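Local coordinates for cellulosomal scaffoldin adaptor protein B (Acetivibrio cellulolyticus, PDB 3BWZ) that is an adaptor scaffoldin of the cellulosome, represented here by a type II cohesin module, a beta-sandwich domain that probably binds a partner dockerin in cellulosome assembly, at residues E123-I128 / I165-I170; G67-S72 / G111-V116. One frame throughout, in Å; residues are numbered along the deposited sequence. Where two conformers were deposited one is given.

Overall arrangement
Both contacts reach the strand framework of the cohesin sandwich, about 25 Å apart between centres, and neither involves a helix. Both are partly buried: contact 2, about 9 Å from the centre of the chain, has four buried residues among the eight that touch and holds a loop against strand 111-120; contact 1, about 19 Å out, has three of nine and joins the start of strand 126-130 to the chain leaving strand 158-165. Strands 111-120 and 126-130 follow one another in sequence. Contact 1 is largely polar, with two waters bridging its segments, whereas contact 2 combines a doubly used carbonyl and a threonine hydroxyl with buried aliphatic packing.

Contact 1: E123-I128 / I165-I170; sequences EETSSI and INLDMI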
loop_
_atom_site.group_PDB
_atom_site.type_symbol
_atom_site.label_atom_id
_atom_site.label_comp_id
_atom_site.label_asym_id
_atom_site.label_seq_id
_atom_site.Cartn_x
_atom_site.Cartn_y
_atom_site.Cartn_z
ATOM N N GLU A 123 -1.504 -17.697 13.921
ATOM C CA GLU A 123 -0.538 -18.336 13.072
ATOM C C GLU A 123 -1.233 -19.185 12.024
ATOM O O GLU A 123 -1.583 -20.332 12.257
ATOM C CB GLU A 123 0.395 -19.174 13.947
ATOM C CG GLU A 123 1.626 -19.700 13.264
ATOM C CD GLU A 123 2.662 -18.672 13.000
ATOM O OE1 GLU A 123 3.690 -19.014 12.394
ATOM O OE2 GLU A 123 2.465 -17.502 13.376
ATOM N N GLU A 124 -1.482 -18.581 10.877
ATOM C CA GLU A 124 -2.250 -19.166 9.801
ATOM C C GLU A 124 -1.780 -18.541 8.500
ATOM O O GLU A 124 -1.578 -17.331 8.446
ATOM C CB GLU A 124 -3.728 -18.809 10.044
ATOM C CG GLU A 124 -4.778 -19.150 9.025
ATOM C CD GLU A 124 -6.161 -18.679 9.514
ATOM O OE1 GLU A 124 -7.015 -18.379 8.669
ATOM O OE2 GLU A 124 -6.339 -18.556 10.750
ATOM N N THR A 125 -1.705 -19.320 7.436
ATOM C CA THR A 125 -1.369 -18.787 6.136
ATOM C C THR A 125 -2.418 -17.742 5.761
ATOM O O THR A 125 -3.618 -18.005 5.848
ATOM C CB THR A 125 -1.364 -19.907 5.085
ATOM O OG1 THR A 125 -0.560 -20.983 5.578
ATOM C CG2 THR A 125 -0.842 -19.402 3.733
ATOM N N SER A 126 -1.997 -16.577 5.300
ATOM C CA SER A 126 -2.933 -15.498 5.032
ATOM C C SER A 126 -2.352 -14.524 4.007
ATOM O O SER A 126 -1.148 -14.318 3.920
ATOM C CB SER A 126 -3.214 -14.787 6.358
ATOM O OG SER A 126 -4.385 -13.979 6.309
ATOM N N SER A 127 -3.242 -13.887 3.279
ATOM C CA SER A 127 -2.888 -13.000 2.175
ATOM C C SER A 127 -3.171 -11.542 2.475
ATOM O O SER A 127 -4.198 -11.216 3.085
ATOM C CB SER A 127 -3.705 -13.371 0.945
ATOM O OG SER A 127 -3.325 -14.651 0.517
ATOM N N ILE A 128 -2.286 -10.667 2.004
ATOM C CA ILE A 128 -2.498 -9.235 1.983
ATOM C C ILE A 128 -2.592 -8.888 0.499
ATOM O O ILE A 128 -1.642 -9.094 -0.256
ATOM C CB ILE A 128 -1.336 -8.476 2.688
ATOM C CG1 ILE A 128 -1.228 -8.906 4.168
ATOM C CG2 ILE A 128 -1.551 -6.968 2.598
ATOM C CD1 ILE A 128 0.154 -8.622 4.746
ATOM N N ILE A 165 1.746 -14.363 3.998
ATOM C CA ILE A 165 2.507 -14.618 5.209
ATOM C C ILE A 165 2.184 -16.025 5.709
ATOM O O ILE A 165 1.039 -16.476 5.632
ATOM C CB ILE A 165 2.194 -13.546 6.319
ATOM C CG1 ILE A 165 3.202 -13.632 7.492
ATOM C CG2 ILE A 165 0.742 -13.601 6.774
ATOM C CD1 ILE A 165 4.630 -13.297 7.130
ATOM N N ASN A 166 3.195 -16.695 6.240
ATOM C CA ASN A 166 3.004 -17.962 6.939
ATOM C C ASN A 166 2.507 -19.097 6.058
ATOM O O ASN A 166 1.785 -19.968 6.533
ATOM C CB ASN A 166 2.158 -17.764 8.196
ATOM C CG ASN A 166 2.963 -17.143 9.306
ATOM O OD1 ASN A 166 4.164 -17.373 9.398
ATOM N ND2 ASN A 166 2.326 -16.359 10.168
ATOM N N LEU A 167 2.950 -19.143 4.799
ATOM C CA LEU A 167 2.833 -20.366 4.021
ATOM C C LEU A 167 3.523 -21.493 4.786
ATOM O O LEU A 167 2.956 -22.565 4.971
ATOM C CB LEU A 167 3.424 -20.174 2.605
ATOM C CG LEU A 167 3.093 -21.102 1.457
ATOM C CD1 LEU A 167 3.725 -22.442 1.624
ATOM C CD2 LEU A 167 1.586 -21.135 1.164
ATOM N N ASP A 168 4.768 -21.248 5.195
ATOM C CA ASP A 168 5.469 -22.069 6.179
ATOM C C ASP A 168 5.334 -21.387 7.534
ATOM O O ASP A 168 5.412 -20.163 7.620
ATOM C CB ASP A 168 6.933 -22.195 5.823
ATOM C CG ASP A 168 7.120 -22.818 4.478
ATOM O OD1 ASP A 168 6.683 -23.936 4.202
ATOM O OD2 ASP A 168 7.684 -22.101 3.593
ATOM N N MET A 169 5.141 -22.193 8.575
ATOM C CA MET A 169 4.942 -21.712 9.936
ATOM C C MET A 169 5.855 -22.444 10.894
ATOM O O MET A 169 6.148 -23.630 10.712
ATOM C CB MET A 169 3.499 -21.966 10.346
ATOM C CG MET A 169 2.578 -20.924 9.761
ATOM S SD MET A 169 0.847 -21.334 9.934
ATOM C CE MET A 169 0.705 -22.562 8.628
ATOM N N ILE A 170 6.331 -21.734 11.917
ATOM C CA ILE A 170 7.104 -22.360 12.987
ATOM C C ILE A 170 6.077 -22.784 14.030
ATOM O O ILE A 170 5.726 -22.049 14.948
ATOM C CB ILE A 170 8.209 -21.448 13.560
ATOM C CG1 ILE A 170 9.363 -21.251 12.551
ATOM C CG2 ILE A 170 8.863 -22.102 14.767
ATOM C CD1 ILE A 170 9.068 -20.501 11.281
HETATM O O HOH W 1 -0.404 -15.474 10.132
HETATM O O HOH W 2 0.420 -23.300 4.443
#
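Ser-126 and Ile-165 face each other as an antiparallel hydrogen-bonded pair, and each backbone serves the other: Ile-165 N donates a hydrogen bond to Ser-126 O at 2.9 Å, and Ser-126 N donates one to Ile-165 O at 3.1 Å. Ile-165 O also receives the CA-H of Thr-125. Beyond this pair the hydroxyl of Thr-125 takes over. OG1 stands beside the backbone N, anti to the carbonyl carbon (chi1 -51°), and donates to Asn-166 O at 2.7 Å, approaching from above the carbonyl plane by 35°. Water 2 donates both to this OG1 and to Leu-167 O, so the hydroxyl gives one bond and receives another. The contact closes one end of the cohesin beta-sandwich, where strand 126-130 begins beside the end of strand 158-165 and the C-terminal tail departs. Here both ends of the Asn-166 amide are satisfied: ND2 donates to water 1 at 2.9 Å, the same water donates to Glu-124 O, and OD1 accepts from the backbone N of Ala-16. Glu-123 crosses this amide at about a right angle, its carboxylate plane turned 54° from the amide plane; OE1 lies 3.4 Å from Asn-166 OD1, two acceptors in contact without a hydrogen bond. The aliphatic part of Glu-123 slides past Met-169, in one of the latter's two modelled conformers, in the opposite direction, with Glu-123 CG 3.8 Å from Met-169 SD. At the outer edge, Thr-125 CG2 meets Leu-167 CD2 at 3.9 Å.

Contact 2: G67-S72 / G111-V116; sequences GTILNS and GTVAVV
Strand 111-120 of the cohesin beta-sandwich is joined here by the loop that follows the short strand 65-66, with Thr-68, Ile-69 and Thr-112 making the polar link. Thr-112 O is gripped by two successive backbone donors: Thr-68 N at 2.8 Å, in the carbonyl plane on a lone pair, and Ile-69 N at 3.2 Å, tilted 35° from that plane. In return Thr-112 N donates to Thr-68 OG1 at 2.9 Å, nearly straight at 171°. That hydroxyl sits between its own backbone N and carbonyl carbon (chi1 61°), a rotation that brings OG1 to Thr-112 N; the acceptor is thus a side-chain oxygen rather than a carbonyl. Gly-67 CA comes within 3.3 Å of Thr-112 O as a CA-H donor, and the bare backbone of the glycine lies close against the strand. Gly-111 CA lies 3.8 Å from the same Thr-68 OG1, with Ile-69 CG2 also packed against it. On the apolar side, Ile-69 CD1 reaches Val-113 CG1 at 3.7 Å as the two side chains cross obliquely. Leu-70 runs beside Val-113, pointing the same way, its CD1 4.2 Å from Val-113 CB. In one of two modelled conformers of Asn-71, ND2 also donates to Gly-67 O within the loop, from above the carbonyl plane. Glu-108 accepts from Leu-70 N, and the hydroxyl of Thr-112 bonds Asn-27 OD1. Strand 21-29 pairs antiparallel with strand 111-120, while Phe-34 of strand 34-42 packs against Ile-69, Leu-70 and Val-113, and Lys-93 of strand 88-94 touches Leu-70 and bonds Val-113 O.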
loop_
_atom_site.group_PDB
_atom_site.type_symbol
_atom_site.label_atom_id
_atom_site.label_comp_id
_atom_site.label_asym_id
_atom_site.label_seq_id
_atom_site.Cartn_x
_atom_site.Cartn_y
_atom_site.Cartn_z
ATOM N N GLY A 67 6.599 6.159 3.324
ATOM C CA GLY A 67 7.568 5.376 2.605
ATOM C C GLY A 67 8.782 6.200 2.243
ATOM O O GLY A 67 9.174 7.099 2.984
ATOM N N THR A 68 9.402 5.862 1.115
ATOM C CA THR A 68 10.610 6.525 0.641
ATOM C C THR A 68 10.354 7.522 -0.484
ATOM O O THR A 68 11.271 8.255 -0.860
ATOM C CB THR A 68 11.653 5.500 0.174
ATOM O OG1 THR A 68 11.086 4.770 -0.883
ATOM C CG2 THR A 68 12.063 4.547 1.287
ATOM N N ILE A 69 9.133 7.567 -0.995
ATOM C CA ILE A 69 8.715 8.563 -1.960
ATOM C C ILE A 69 7.375 9.142 -1.496
ATOM O O ILE A 69 6.846 8.709 -0.493
ATOM C CB ILE A 69 8.624 8.014 -3.411
ATOM C CG1 ILE A 69 7.624 6.867 -3.542
ATOM C CG2 ILE A 69 10.011 7.635 -3.939
ATOM C CD1 ILE A 69 7.409 6.403 -4.980
ATOM N N LEU A 70 6.891 10.183 -2.174
ATOM C CA LEU A 70 5.680 10.931 -1.771
ATOM C C LEU A 70 5.885 11.617 -0.429
ATOM O O LEU A 70 4.952 11.817 0.343
ATOM C CB LEU A 70 4.392 10.106 -1.781
ATOM C CG LEU A 70 3.990 9.536 -3.133
ATOM C CD1 LEU A 70 2.728 8.692 -2.985
ATOM C CD2 LEU A 70 3.796 10.642 -4.173
ATOM N N ASN A 71 7.112 12.049 -0.205
ATOM C CA ASN A 71 7.571 12.638 1.031
ATOM C C ASN A 71 7.982 14.109 0.917
ATOM O O ASN A 71 8.404 14.720 1.907
ATOM C CB ASN A 71 8.749 11.752 1.539
ATOM C CG ASN A 71 8.312 10.631 2.382
ATOM O OD1 ASN A 71 7.260 10.594 3.025
ATOM N ND2 ASN A 71 9.136 9.609 2.308
ATOM N N SER A 72 7.834 14.689 -0.267
ATOM C CA SER A 72 8.246 16.079 -0.498
ATOM C C SER A 72 7.084 17.039 -0.249
ATOM O O SER A 72 5.919 16.659 -0.303
ATOM C CB SER A 72 8.729 16.263 -1.928
ATOM O OG SER A 72 9.826 15.396 -2.184
ATOM N N GLY A 111 10.029 3.488 -5.831
ATOM C CA GLY A 111 10.188 3.625 -4.390
ATOM C C GLY A 111 9.017 3.060 -3.640
ATOM O O GLY A 111 8.135 2.437 -4.221
ATOM N N THR A 112 9.034 3.256 -2.328
ATOM C CA THR A 112 7.981 2.746 -1.459
ATOM C C THR A 112 6.999 3.873 -1.205
ATOM O O THR A 112 7.374 4.899 -0.629
ATOM C CB THR A 112 8.585 2.223 -0.129
ATOM O OG1 THR A 112 9.537 1.191 -0.428
ATOM C CG2 THR A 112 7.520 1.726 0.831
ATOM N N VAL A 113 5.767 3.703 -1.648
ATOM C CA VAL A 113 4.791 4.756 -1.513
ATOM C C VAL A 113 4.222 4.853 -0.108
ATOM O O VAL A 113 3.793 5.928 0.286
ATOM C CB VAL A 113 3.668 4.647 -2.565
ATOM C CG1 VAL A 113 4.214 4.758 -3.962
ATOM C CG2 VAL A 113 2.849 3.437 -2.435
ATOM N N ALA A 114 4.165 3.734 0.603
ATOM C CA ALA A 114 3.527 3.659 1.902
ATOM C C ALA A 114 3.904 2.331 2.510
ATOM O O ALA A 114 4.274 1.389 1.798
ATOM C CB ALA A 114 1.988 3.762 1.739
ATOM N N VAL A 115 3.754 2.254 3.832
ATOM C CA VAL A 115 4.008 1.047 4.580
ATOM C C VAL A 115 2.809 0.772 5.481
ATOM O O VAL A 115 2.289 1.676 6.141
ATOM C CB VAL A 115 5.275 1.249 5.426
ATOM C CG1 VAL A 115 5.527 0.133 6.363
ATOM C CG2 VAL A 115 6.472 1.449 4.532
ATOM N N VAL A 116 2.374 -0.488 5.491
ATOM C CA VAL A 116 1.349 -0.933 6.433
ATOM C C VAL A 116 1.954 -2.051 7.253
ATOM O O VAL A 116 2.341 -3.085 6.720
ATOM C CB VAL A 116 0.039 -1.406 5.744
ATOM C CG1 VAL A 116 -0.973 -1.830 6.826
ATOM C CG2 VAL A 116 -0.515 -0.311 4.869
#